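Local coordinates for agmatinase (Deinococcus radiodurans, PDB 1WOH), which probably hydrolyses agmatine to putrescine and urea with two manganese ions per subunit, as agmatinases of the arginase family do, at residues Trp27-Ala32 and Gly77-Asp82; Gly11-Ala16 and Leu55-Leu60; Ala103-Arg108 and Leu128-Asp133; Ala260-Asn265 and Cys298-His303. All coordinates share one frame; numbering follows the deposited sequence.

Contact 1: residues Trp27-Ala32 and Gly77-Asp82; sequences WQADVA and GVTFAD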
loop_
_atom_site.group_PDB
_atom_site.type_symbol
_atom_site.label_atom_id
_atom_site.label_comp_id
_atom_site.label_asym_id
_atom_site.label_seq_id
_atom_site.Cartn_x
_atom_site.Cartn_y
_atom_site.Cartn_z
ATOM N N TRP A 27 25.499 -6.627 -32.866
ATOM C CA TRP A 27 24.707 -5.410 -32.995
ATOM C C TRP A 27 25.525 -4.160 -32.693
ATOM O O TRP A 27 26.619 -4.227 -32.127
ATOM C CB TRP A 27 23.499 -5.446 -32.051
ATOM C CG TRP A 27 23.879 -5.591 -30.607
ATOM C CD1 TRP A 27 24.129 -6.753 -29.940
ATOM C CD2 TRP A 27 24.137 -4.529 -29.674
ATOM N NE1 TRP A 27 24.530 -6.485 -28.652
ATOM C CE2 TRP A 27 24.545 -5.129 -28.462
ATOM C CE3 TRP A 27 24.065 -3.132 -29.747
ATOM C CZ2 TRP A 27 24.883 -4.379 -27.330
ATOM C CZ3 TRP A 27 24.401 -2.384 -28.619
ATOM C CH2 TRP A 27 24.805 -3.012 -27.427
ATOM N N GLN A 28 24.980 -3.017 -33.086
ATOM C CA GLN A 28 25.611 -1.727 -32.851
ATOM C C GLN A 28 24.511 -0.689 -32.685
ATOM O O GLN A 28 23.539 -0.679 -33.440
ATOM C CB GLN A 28 26.518 -1.340 -34.024
ATOM C CG GLN A 28 27.807 -2.144 -34.117
ATOM C CD GLN A 28 28.634 -1.786 -35.343
ATOM O OE1 GLN A 28 28.975 -0.622 -35.557
ATOM N NE2 GLN A 28 28.962 -2.789 -36.152
ATOM N N ALA A 29 24.653 0.172 -31.684
ATOM C CA ALA A 29 23.668 1.216 -31.439
ATOM C C ALA A 29 24.335 2.388 -30.750
ATOM O O ALA A 29 25.380 2.234 -30.115
ATOM C CB ALA A 29 22.533 0.681 -30.586
ATOM N N ASP A 30 23.740 3.566 -30.876
ATOM C CA ASP A 30 24.312 4.746 -30.244
ATOM C C ASP A 30 24.237 4.620 -28.727
ATOM O O ASP A 30 25.189 4.953 -28.019
ATOM C CB ASP A 30 23.571 6.007 -30.695
ATOM C CG ASP A 30 23.737 6.280 -32.180
ATOM O OD1 ASP A 30 24.871 6.135 -32.686
ATOM O OD2 ASP A 30 22.739 6.647 -32.836
ATOM N N VAL A 31 23.101 4.125 -28.248
ATOM C CA VAL A 31 22.847 3.952 -26.816
ATOM C C VAL A 31 22.396 2.524 -26.525
ATOM O O VAL A 31 21.551 1.983 -27.234
ATOM C CB VAL A 31 21.723 4.909 -26.339
ATOM C CG1 VAL A 31 21.461 4.723 -24.841
ATOM C CG2 VAL A 31 22.102 6.340 -26.635
ATOM N N ALA A 32 22.951 1.918 -25.475
ATOM C CA ALA A 32 22.577 0.558 -25.105
ATOM C C ALA A 32 22.393 0.479 -23.597
ATOM O O ALA A 32 23.249 0.919 -22.835
ATOM C CB ALA A 32 23.650 -0.440 -25.554
ATOM N N GLY A 77 17.241 10.291 -34.812
ATOM C CA GLY A 77 18.167 9.388 -35.471
ATOM C C GLY A 77 19.117 8.658 -34.539
ATOM O O GLY A 77 19.963 7.885 -34.989
ATOM N N VAL A 78 18.998 8.900 -33.238
ATOM C CA VAL A 78 19.865 8.224 -32.277
ATOM C C VAL A 78 19.284 6.839 -32.013
ATOM O O VAL A 78 18.143 6.709 -31.569
ATOM C CB VAL A 78 19.965 9.019 -30.958
ATOM C CG1 VAL A 78 20.864 8.283 -29.966
ATOM C CG2 VAL A 78 20.530 10.405 -31.238
ATOM N N THR A 79 20.068 5.806 -32.301
ATOM C CA THR A 79 19.608 4.434 -32.121
ATOM C C THR A 79 19.808 3.908 -30.701
ATOM O O THR A 79 20.806 4.221 -30.043
ATOM C CB THR A 79 20.313 3.477 -33.110
ATOM O OG1 THR A 79 21.722 3.464 -32.857
ATOM C CG2 THR A 79 20.071 3.930 -34.546
ATOM N N PHE A 80 18.844 3.104 -30.257
ATOM C CA PHE A 80 18.849 2.496 -28.924
ATOM C C PHE A 80 18.774 0.972 -28.987
ATOM O O PHE A 80 18.292 0.395 -29.961
ATOM C CB PHE A 80 17.647 2.986 -28.101
ATOM C CG PHE A 80 17.796 4.374 -27.557
ATOM C CD1 PHE A 80 17.762 5.481 -28.398
ATOM C CD2 PHE A 80 17.969 4.573 -26.190
ATOM C CE1 PHE A 80 17.899 6.773 -27.883
ATOM C CE2 PHE A 80 18.107 5.858 -25.659
ATOM C CZ PHE A 80 18.073 6.961 -26.507
ATOM N N ALA A 81 19.244 0.325 -27.928
ATOM C CA ALA A 81 19.195 -1.126 -27.824
ATOM C C ALA A 81 19.109 -1.476 -26.337
ATOM O O ALA A 81 19.588 -0.724 -25.496
ATOM C CB ALA A 81 20.446 -1.750 -28.439
ATOM N N ASP A 82 18.488 -2.605 -26.020
ATOM C CA ASP A 82 18.389 -3.046 -24.629
ATOM C C ASP A 82 19.097 -4.393 -24.576
ATOM O O ASP A 82 18.590 -5.379 -25.109
ATOM C CB ASP A 82 16.920 -3.208 -24.207
ATOM C CG ASP A 82 16.770 -3.495 -22.723
ATOM O OD1 ASP A 82 17.685 -4.127 -22.154
ATOM O OD2 ASP A 82 15.745 -3.102 -22.126
#

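Contact 2: residues Gly11-Ala16 and Leu55-Leu60; sequences GIPTFA and LREASL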
loop_
_atom_site.group_PDB
_atom_site.type_symbol
_atom_site.label_atom_id
_atom_site.label_comp_id
_atom_site.label_asym_id
_atom_site.label_seq_id
_atom_site.Cartn_x
_atom_site.Cartn_y
_atom_site.Cartn_z
ATOM N N GLY A 11 2.760 -3.462 -24.575
ATOM C CA GLY A 11 4.015 -3.952 -25.117
ATOM C C GLY A 11 4.985 -4.480 -24.077
ATOM O O GLY A 11 4.784 -4.305 -22.873
ATOM N N ILE A 12 6.034 -5.145 -24.550
ATOM C CA ILE A 12 7.057 -5.687 -23.668
ATOM C C ILE A 12 7.937 -4.530 -23.211
ATOM O O ILE A 12 8.464 -3.775 -24.027
ATOM C CB ILE A 12 7.945 -6.710 -24.398
ATOM C CG1 ILE A 12 7.079 -7.809 -25.021
ATOM C CG2 ILE A 12 8.944 -7.315 -23.418
ATOM C CD1 ILE A 12 6.257 -8.591 -24.015
ATOM N N PRO A 13 8.116 -4.375 -21.895
ATOM C CA PRO A 13 8.950 -3.276 -21.414
ATOM C C PRO A 13 10.460 -3.427 -21.613
ATOM O O PRO A 13 11.117 -4.187 -20.903
ATOM C CB PRO A 13 8.567 -3.183 -19.938
ATOM C CG PRO A 13 8.288 -4.603 -19.587
ATOM C CD PRO A 13 7.478 -5.087 -20.773
ATOM N N THR A 14 10.992 -2.716 -22.605
ATOM C CA THR A 14 12.428 -2.693 -22.869
ATOM C C THR A 14 12.762 -1.223 -22.707
ATOM O O THR A 14 11.887 -0.370 -22.883
ATOM C CB THR A 14 12.797 -3.177 -24.294
ATOM O OG1 THR A 14 12.043 -2.453 -25.274
ATOM C CG2 THR A 14 12.528 -4.659 -24.428
ATOM N N PHE A 15 14.001 -0.906 -22.355
ATOM C CA PHE A 15 14.327 0.495 -22.142
ATOM C C PHE A 15 14.100 1.340 -23.391
ATOM O O PHE A 15 14.662 1.060 -24.448
ATOM C CB PHE A 15 15.765 0.665 -21.656
ATOM C CG PHE A 15 16.001 1.984 -20.986
ATOM C CD1 PHE A 15 15.407 2.262 -19.757
ATOM C CD2 PHE A 15 16.748 2.979 -21.613
ATOM C CE1 PHE A 15 15.544 3.517 -19.164
ATOM C CE2 PHE A 15 16.895 4.233 -21.035
ATOM C CZ PHE A 15 16.290 4.508 -19.805
ATOM N N ALA A 16 13.263 2.366 -23.250
ATOM C CA ALA A 16 12.932 3.275 -24.345
ATOM C C ALA A 16 12.290 2.517 -25.504
ATOM O O ALA A 16 12.310 2.972 -26.651
ATOM C CB ALA A 16 14.189 3.994 -24.812
ATOM N N LEU A 55 12.393 0.716 -14.209
ATOM C CA LEU A 55 12.907 1.788 -15.056
ATOM C C LEU A 55 12.528 1.570 -16.516
ATOM O O LEU A 55 12.249 2.529 -17.232
ATOM C CB LEU A 55 14.426 1.907 -14.901
ATOM C CG LEU A 55 14.845 2.608 -13.598
ATOM C CD1 LEU A 55 16.316 2.349 -13.291
ATOM C CD2 LEU A 55 14.573 4.107 -13.726
ATOM N N ARG A 56 12.531 0.314 -16.961
ATOM C CA ARG A 56 12.146 -0.001 -18.334
ATOM C C ARG A 56 10.665 0.328 -18.505
ATOM O O ARG A 56 10.269 1.012 -19.452
ATOM C CB ARG A 56 12.392 -1.482 -18.644
ATOM C CG ARG A 56 13.870 -1.872 -18.696
ATOM C CD ARG A 56 14.049 -3.334 -19.091
ATOM N NE ARG A 56 15.433 -3.625 -19.458
ATOM C CZ ARG A 56 16.327 -4.210 -18.667
ATOM N NH1 ARG A 56 15.998 -4.590 -17.431
ATOM N NH2 ARG A 56 17.560 -4.420 -19.116
ATOM N N GLU A 57 9.845 -0.159 -17.583
ATOM C CA GLU A 57 8.415 0.112 -17.644
ATOM C C GLU A 57 8.179 1.621 -17.675
ATOM O O GLU A 57 7.411 2.123 -18.500
ATOM C CB GLU A 57 7.710 -0.502 -16.429
ATOM C CG GLU A 57 7.840 -2.015 -16.348
ATOM C CD GLU A 57 7.314 -2.592 -15.040
ATOM O OE1 GLU A 57 7.351 -3.827 -14.883
ATOM O OE2 GLU A 57 6.871 -1.816 -14.167
ATOM N N ALA A 58 8.851 2.351 -16.790
ATOM C CA ALA A 58 8.677 3.801 -16.735
ATOM C C ALA A 58 9.204 4.527 -17.976
ATOM O O ALA A 58 8.712 5.603 -18.320
ATOM C CB ALA A 58 9.351 4.362 -15.483
ATOM N N SER A 59 10.194 3.947 -18.643
ATOM C CA SER A 59 10.765 4.584 -19.826
ATOM C C SER A 59 9.799 4.597 -21.005
ATOM O O SER A 59 10.011 5.334 -21.972
ATOM C CB SER A 59 12.066 3.896 -20.242
ATOM O OG SER A 59 11.822 2.633 -20.827
ATOM N N LEU A 60 8.745 3.788 -20.929
ATOM C CA LEU A 60 7.767 3.758 -22.009
ATOM C C LEU A 60 6.987 5.071 -22.019
ATOM O O LEU A 60 6.268 5.370 -22.969
ATOM C CB LEU A 60 6.822 2.560 -21.856
ATOM C CG LEU A 60 7.529 1.196 -21.890
ATOM C CD1 LEU A 60 6.496 0.078 -21.944
ATOM C CD2 LEU A 60 8.450 1.122 -23.097
#

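Contact 3: residues Ala103-Arg108 and Leu128-Asp133; sequences AARQVR and LRAFAD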
loop_
_atom_site.group_PDB
_atom_site.type_symbol
_atom_site.label_atom_id
_atom_site.label_comp_id
_atom_site.label_asym_id
_atom_site.label_seq_id
_atom_site.Cartn_x
_atom_site.Cartn_y
_atom_site.Cartn_z
ATOM N N ALA A 103 29.826 -8.277 -18.946
ATOM C CA ALA A 103 28.679 -7.825 -19.716
ATOM C C ALA A 103 28.829 -6.351 -20.078
ATOM O O ALA A 103 28.514 -5.948 -21.195
ATOM C CB ALA A 103 27.392 -8.047 -18.927
ATOM N N ALA A 104 29.314 -5.549 -19.134
ATOM C CA ALA A 104 29.494 -4.119 -19.372
ATOM C C ALA A 104 30.528 -3.895 -20.476
ATOM O O ALA A 104 30.340 -3.045 -21.340
ATOM C CB ALA A 104 29.922 -3.420 -18.090
ATOM N N ARG A 105 31.618 -4.656 -20.444
ATOM C CA ARG A 105 32.648 -4.528 -21.474
ATOM C C ARG A 105 32.072 -4.836 -22.849
ATOM O O ARG A 105 32.351 -4.127 -23.823
ATOM C CB ARG A 105 33.818 -5.482 -21.218
ATOM C CG ARG A 105 34.811 -5.024 -20.171
ATOM C CD ARG A 105 36.207 -5.521 -20.528
ATOM N NE ARG A 105 37.188 -5.244 -19.482
ATOM C CZ ARG A 105 37.269 -5.921 -18.342
ATOM N NH1 ARG A 105 36.426 -6.916 -18.104
ATOM N NH2 ARG A 105 38.190 -5.605 -17.442
ATOM N N GLN A 106 31.282 -5.902 -22.930
ATOM C CA GLN A 106 30.673 -6.307 -24.192
ATOM C C GLN A 106 29.698 -5.256 -24.707
ATOM O O GLN A 106 29.652 -4.978 -25.905
ATOM C CB GLN A 106 29.952 -7.645 -24.031
ATOM C CG GLN A 106 30.851 -8.780 -23.565
ATOM C CD GLN A 106 30.111 -10.097 -23.440
ATOM O OE1 GLN A 106 29.003 -10.151 -22.900
ATOM N NE2 GLN A 106 30.724 -11.171 -23.929
ATOM N N VAL A 107 28.915 -4.680 -23.805
ATOM C CA VAL A 107 27.953 -3.660 -24.191
ATOM C C VAL A 107 28.663 -2.373 -24.602
ATOM O O VAL A 107 28.300 -1.737 -25.596
ATOM C CB VAL A 107 26.962 -3.375 -23.038
ATOM C CG1 VAL A 107 26.167 -2.093 -23.321
ATOM C CG2 VAL A 107 26.019 -4.557 -22.889
ATOM N N ARG A 108 29.686 -1.998 -23.848
ATOM C CA ARG A 108 30.436 -0.790 -24.162
ATOM C C ARG A 108 31.026 -0.844 -25.573
ATOM O O ARG A 108 31.008 0.147 -26.306
ATOM C CB ARG A 108 31.559 -0.593 -23.144
ATOM C CG ARG A 108 31.385 0.635 -22.278
ATOM C CD ARG A 108 32.484 1.642 -22.553
ATOM N NE ARG A 108 33.779 1.146 -22.110
ATOM C CZ ARG A 108 34.941 1.741 -22.359
ATOM N NH1 ARG A 108 34.985 2.868 -23.056
ATOM N NH2 ARG A 108 36.064 1.207 -21.901
ATOM N N LEU A 128 32.445 0.068 -13.531
ATOM C CA LEU A 128 33.609 0.892 -13.833
ATOM C C LEU A 128 34.821 0.095 -14.296
ATOM O O LEU A 128 35.616 0.596 -15.090
ATOM C CB LEU A 128 33.971 1.763 -12.625
ATOM C CG LEU A 128 33.074 2.998 -12.475
ATOM C CD1 LEU A 128 33.285 3.667 -11.121
ATOM C CD2 LEU A 128 33.396 3.973 -13.620
ATOM N N ARG A 129 34.963 -1.144 -13.828
ATOM C CA ARG A 129 36.107 -1.946 -14.251
ATOM C C ARG A 129 36.127 -2.121 -15.766
ATOM O O ARG A 129 37.172 -2.416 -16.352
ATOM C CB ARG A 129 36.096 -3.325 -13.581
ATOM C CG ARG A 129 36.332 -3.298 -12.080
ATOM C CD ARG A 129 36.716 -4.682 -11.535
ATOM N NE ARG A 129 35.701 -5.700 -11.790
ATOM C CZ ARG A 129 35.718 -6.917 -11.253
ATOM N NH1 ARG A 129 36.701 -7.267 -10.429
ATOM N NH2 ARG A 129 34.759 -7.787 -11.535
ATOM N N ALA A 130 34.977 -1.933 -16.404
ATOM C CA ALA A 130 34.891 -2.082 -17.850
ATOM C C ALA A 130 35.429 -0.868 -18.603
ATOM O O ALA A 130 35.459 -0.864 -19.833
ATOM C CB ALA A 130 33.452 -2.348 -18.259
ATOM N N PHE A 131 35.851 0.157 -17.867
ATOM C CA PHE A 131 36.377 1.379 -18.474
ATOM C C PHE A 131 37.864 1.557 -18.168
ATOM O O PHE A 131 38.368 2.675 -18.085
ATOM C CB PHE A 131 35.601 2.599 -17.961
ATOM C CG PHE A 131 34.143 2.592 -18.336
ATOM C CD1 PHE A 131 33.258 1.691 -17.746
ATOM C CD2 PHE A 131 33.658 3.481 -19.292
ATOM C CE1 PHE A 131 31.905 1.675 -18.103
ATOM C CE2 PHE A 131 32.309 3.478 -19.659
ATOM C CZ PHE A 131 31.431 2.574 -19.066
ATOM N N ALA A 132 38.568 0.445 -18.006
ATOM C CA ALA A 132 39.992 0.496 -17.698
ATOM C C ALA A 132 40.815 1.189 -18.784
ATOM O O ALA A 132 41.860 1.771 -18.496
ATOM C CB ALA A 132 40.520 -0.917 -17.465
ATOM N N ASP A 133 40.341 1.138 -20.025
ATOM C CA ASP A 133 41.071 1.742 -21.135
ATOM C C ASP A 133 40.758 3.209 -21.402
ATOM O O ASP A 133 41.215 3.769 -22.398
ATOM C CB ASP A 133 40.850 0.928 -22.417
ATOM C CG ASP A 133 39.409 0.955 -22.890
ATOM O OD1 ASP A 133 39.077 0.188 -23.818
ATOM O OD2 ASP A 133 38.610 1.743 -22.343
#

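Contact 4: residues Ala260-Asn265 and Cys298-His303; sequences AAAANN and CEVFDH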
loop_
_atom_site.group_PDB
_atom_site.type_symbol
_atom_site.label_atom_id
_atom_site.label_comp_id
_atom_site.label_asym_id
_atom_site.label_seq_id
_atom_site.Cartn_x
_atom_site.Cartn_y
_atom_site.Cartn_z
ATOM N N ALA A 260 25.184 20.432 -17.613
ATOM C CA ALA A 260 26.403 21.230 -17.671
ATOM C C ALA A 260 27.609 20.352 -17.972
ATOM O O ALA A 260 28.447 20.686 -18.816
ATOM C CB ALA A 260 26.605 21.969 -16.357
ATOM N N ALA A 261 27.696 19.221 -17.281
ATOM C CA ALA A 261 28.809 18.310 -17.487
ATOM C C ALA A 261 28.772 17.696 -18.885
ATOM O O ALA A 261 29.810 17.535 -19.519
ATOM C CB ALA A 261 28.789 17.211 -16.423
ATOM N N ALA A 262 27.576 17.371 -19.370
ATOM C CA ALA A 262 27.415 16.753 -20.684
ATOM C C ALA A 262 27.804 17.689 -21.829
ATOM O O ALA A 262 28.224 17.238 -22.897
ATOM C CB ALA A 262 25.969 16.299 -20.866
ATOM N N ALA A 263 27.670 18.990 -21.594
ATOM C CA ALA A 263 27.977 19.986 -22.612
ATOM C C ALA A 263 29.459 20.297 -22.771
ATOM O O ALA A 263 29.875 20.797 -23.813
ATOM C CB ALA A 263 27.223 21.275 -22.306
ATOM N N ASN A 264 30.253 19.997 -21.748
ATOM C CA ASN A 264 31.681 20.313 -21.783
ATOM C C ASN A 264 32.619 19.121 -21.646
ATOM O O ASN A 264 33.813 19.308 -21.431
ATOM C CB ASN A 264 32.004 21.312 -20.668
ATOM C CG ASN A 264 31.191 22.583 -20.775
ATOM O OD1 ASN A 264 31.346 23.352 -21.723
ATOM N ND2 ASN A 264 30.312 22.808 -19.804
ATOM N N ASN A 265 32.094 17.908 -21.770
ATOM C CA ASN A 265 32.934 16.725 -21.619
ATOM C C ASN A 265 32.538 15.607 -22.563
ATOM O O ASN A 265 31.504 15.668 -23.222
ATOM C CB ASN A 265 32.840 16.199 -20.182
ATOM C CG ASN A 265 33.387 17.173 -19.161
ATOM O OD1 ASN A 265 34.600 17.247 -18.939
ATOM N ND2 ASN A 265 32.497 17.932 -18.533
ATOM N N CYS A 298 19.560 13.263 -23.970
ATOM C CA CYS A 298 19.250 14.334 -24.920
ATOM C C CYS A 298 20.385 15.337 -24.860
ATOM O O CYS A 298 20.892 15.784 -25.889
ATOM C CB CYS A 298 17.958 15.059 -24.547
ATOM S SG CYS A 298 16.446 14.213 -24.963
ATOM N N GLU A 299 20.769 15.692 -23.637
ATOM C CA GLU A 299 21.844 16.644 -23.418
ATOM C C GLU A 299 23.154 16.088 -23.955
ATOM O O GLU A 299 23.900 16.791 -24.631
ATOM C CB GLU A 299 21.987 16.953 -21.923
ATOM C CG GLU A 299 20.786 17.652 -21.281
ATOM C CD GLU A 299 20.537 19.045 -21.840
ATOM O OE1 GLU A 299 21.485 19.646 -22.386
ATOM O OE2 GLU A 299 19.396 19.547 -21.719
ATOM N N VAL A 300 23.439 14.821 -23.659
ATOM C CA VAL A 300 24.680 14.214 -24.133
ATOM C C VAL A 300 24.808 14.300 -25.657
ATOM O O VAL A 300 25.790 14.829 -26.174
ATOM C CB VAL A 300 24.782 12.730 -23.702
ATOM C CG1 VAL A 300 25.928 12.042 -24.435
ATOM C CG2 VAL A 300 25.015 12.647 -22.198
ATOM N N PHE A 301 23.808 13.806 -26.378
ATOM C CA PHE A 301 23.892 13.826 -27.830
ATOM C C PHE A 301 23.731 15.195 -28.483
ATOM O O PHE A 301 23.887 15.324 -29.694
ATOM C CB PHE A 301 22.916 12.815 -28.430
ATOM C CG PHE A 301 23.382 11.396 -28.296
ATOM C CD1 PHE A 301 23.196 10.697 -27.110
ATOM C CD2 PHE A 301 24.078 10.779 -29.333
ATOM C CE1 PHE A 301 23.697 9.408 -26.953
ATOM C CE2 PHE A 301 24.585 9.489 -29.190
ATOM C CZ PHE A 301 24.396 8.800 -27.995
ATOM N N ASP A 302 23.442 16.216 -27.685
ATOM C CA ASP A 302 23.310 17.569 -28.218
ATOM C C ASP A 302 24.670 18.259 -28.236
ATOM O O ASP A 302 24.879 19.218 -28.980
ATOM C CB ASP A 302 22.346 18.396 -27.366
ATOM C CG ASP A 302 21.018 18.638 -28.054
ATOM O OD1 ASP A 302 20.177 19.354 -27.478
ATOM O OD2 ASP A 302 20.814 18.116 -29.170
ATOM N N HIS A 303 25.597 17.769 -27.416
ATOM C CA HIS A 303 26.926 18.370 -27.340
ATOM C C HIS A 303 28.083 17.410 -27.588
ATOM O O HIS A 303 29.223 17.717 -27.237
ATOM C CB HIS A 303 27.128 19.041 -25.978
ATOM C CG HIS A 303 26.095 20.072 -25.651
ATOM N ND1 HIS A 303 24.828 19.746 -25.217
ATOM C CD2 HIS A 303 26.132 21.425 -25.717
ATOM C CE1 HIS A 303 24.130 20.852 -25.029
ATOM N NE2 HIS A 303 24.898 21.884 -25.326
HETATM O O HOH W 1 28.186 15.043 -24.529
#

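Contact 1: residues Trp27-Ala32 and Gly77-Asp82
Val31 and Phe80 pair in parallel beta register at one margin of the eight-stranded sheet of the arginase alpha/beta fold, where strand 80-85 is outermost within the chain and strand 31-36 lies next to it. The backbone bonds show how parallel pairing works: one residue bonds to the two neighbours of its partner. Val31 N gives its hydrogen to Thr79 O at 2.9 Å, and Val31 O takes a weak, bent bond from Ala81 N. Beyond the pair, Ala81 also bonds to Ala33 and carries the ladder onward.

Apolar contacts form on both faces of the pair. On the Val31 and Phe80 side the two side chains run side by side, and Val31 CB stands over the ring of Phe80, 3.9 Å from its centroid, in a CH-pi contact. Val31 CG1 leans on the rim at Phe80 CE2, 3.6 Å away, while Phe301 of helix 284-302 packs against Val31. On the other face Ala81 CB meets Ala29 CB at 3.9 Å and Trp27 CZ3, a carbon of the six-membered ring, in an oblique approach; the ring nitrogen of Trp27 is engaged by Gln22 O.

Polar side chains bind the entrance to the strands, where the chain turns at Asp30. Thr79 OG1, set between its own backbone N and carbonyl carbon (chi1 63°), accepts Asp30 N at 2.8 Å and returns only a weak bond to the carboxylate. The firmer bond to that group comes from the backbone: Thr79 N reaches the anti side of Asp30 OD2 at 2.9 Å, 26° out of the carboxylate plane.

Contact 2: residues Gly11-Ala16 and Leu55-Leu60
Ser59 OG receives the backbone N-H of Ala16 at 2.8 Å in a nearly straight bond of 170°, the one hydrogen bond that joins 11-16 to 55-60. The hydroxyl gives its own proton to Arg56 O, only 2.6 Å from Ser59 OG, and is thereby gripped from two sides. An alanine in place of Ser59 would probably leave Ala16 N without this acceptor and deprive Arg56 O of its hydroxyl donor, weakening the hold of the loop on the helix end.

Around this bond the contacts are mostly van der Waals, through carbon. In Phe15 CG stands anti to the backbone N (chi1 -160°), which roots the ring beside the carbonyl carbon; its CE1 is 3.7 Å from Ser59 CB, in an oblique approach. Further along, Pro13 CB lies against Glu57 CG at 3.8 Å, the two side chains pointing the same way, and the methyls of Leu60 divide their contacts: CD1 turns to Pro13, CD2 to Thr14 O.

Arg56 runs extended from CG to NE alongside the loop backbone, its CD 3.6 Å from Pro13 O, a buried carbonyl with no hydrogen-bond partner in the model. Asp82 OD2 fixes both sides at once, since it takes Arg56 NE in a salt bridge and also Phe15 N; Asp85 holds Arg56 NH1. Outside this shell stands a second subunit, whose Ile12 packs on Arg56 and whose Pro13 meets its counterpart here.

The arrangement is that of an N-terminal arm laid over helix 51-59 of an arginase-type alpha/beta subunit, at an interface within the six-chain assembly.

Contact 3: residues Ala103-Arg108 and Leu128-Asp133
The guanidinium of Arg108 lies flat on the ring of Phe131, the planes 12° apart and the centres 4.3 Å from each other, in an off-centre cation-pi stack. It links the last turn of helix 93-108 to the turn after helix 124-128, two connections of the arginase alpha/beta fold. Arg108 NE sits over the ring toward its rim, while Phe131 also meets Tyr225 edge-to-face.

The edge of the same guanidinium is spent on oxygens. Arg108 NH2 donates to Ala130 O at 3.0 Å, within the carbonyl plane and on a lone pair; NE adds a weak bond to that oxygen. NH2 also forms a salt bridge with Asp133 OD2 at 2.6 Å, approached tip to tip on the syn side. The carboxylate nevertheless stands steeply to the guanidinium, with 78° between their planes. One cation thus serves three partners, its face resting on a ring and its edge turned to a carbonyl and a carboxylate, an arrangement that is likely to limit swinging of the guanidinium about the single bonds of its chain. Bends at chi2 (-115°) and chi3 carry the chain round to this place, and Arg108 CD comes within 3.4 Å of Phe131 CE2.

A second guanidinium, that of Arg105, has Ala130 CA over one face, offset toward the rim. Arg129 turns to other partners, Asp98 and Thr101 of helix 93-108, and adds another tie between that helix and the turn. Beside the charged groups Ala130 CB fits against the helix, 3.6 Å from Arg105 CG and 3.7 Å from Ala104 CB.

Contact 4: residues Ala260-Asn265 and Cys298-His303
Ala263 CB sits over the face of the His303 imidazole, 3.7 Å from the ring centroid and 16° off its normal, as a CH-pi contact. Ala263 CA adds a contact of 3.6 Å to His303 CG. The second apolar touch is between Ala262 CB and Val300 CG2, at 4.0 Å, with Glu299 CB close by.

No direct hydrogen bond joins the segments; the polar links act within one segment or through water. His303 ND1 donates to Glu299 O at 3.2 Å, nearly straight (175°) and in the ring plane, which fixes the rotation of the imidazole with one face toward Ala263. The same oxygen accepts Asp302 N. A water donates to Ala262 O at 2.7 Å and also links to Val300 O, whose position is less certain. At its far end, Glu299 is held by Arg74 in a salt bridge.

An alanine in place of His303 would probably open a gap over Ala263 CB and leave Glu299 O without its imidazole donor.

The small alanines are consistent with the close approach of the ends of helices 251-264 and 284-302, neighbours in the helical layer on one side of the arginase-type parallel sheet.

Overall arrangement
From the N terminus the chain opens contact 2 at 11-16 and contact 1 at 27-32 before either is closed. Helix 51-59 then returns to close contact 2, and strand 80-85 closes contact 1, so the two loops cross; they meet physically where Asp82 joins Arg56 and Phe15. Contact 3 follows in series, closing a short loop around strand 114-118, and contact 4 closes last, near the C terminus. Contact 1 is the hub: Ala32 packs on Val107 of contact 3 on one face of the sheet, and Val31 on Phe301 of contact 4 on the other. Contacts 3 and 4 themselves do not touch, with nearest atoms about 11 Å apart.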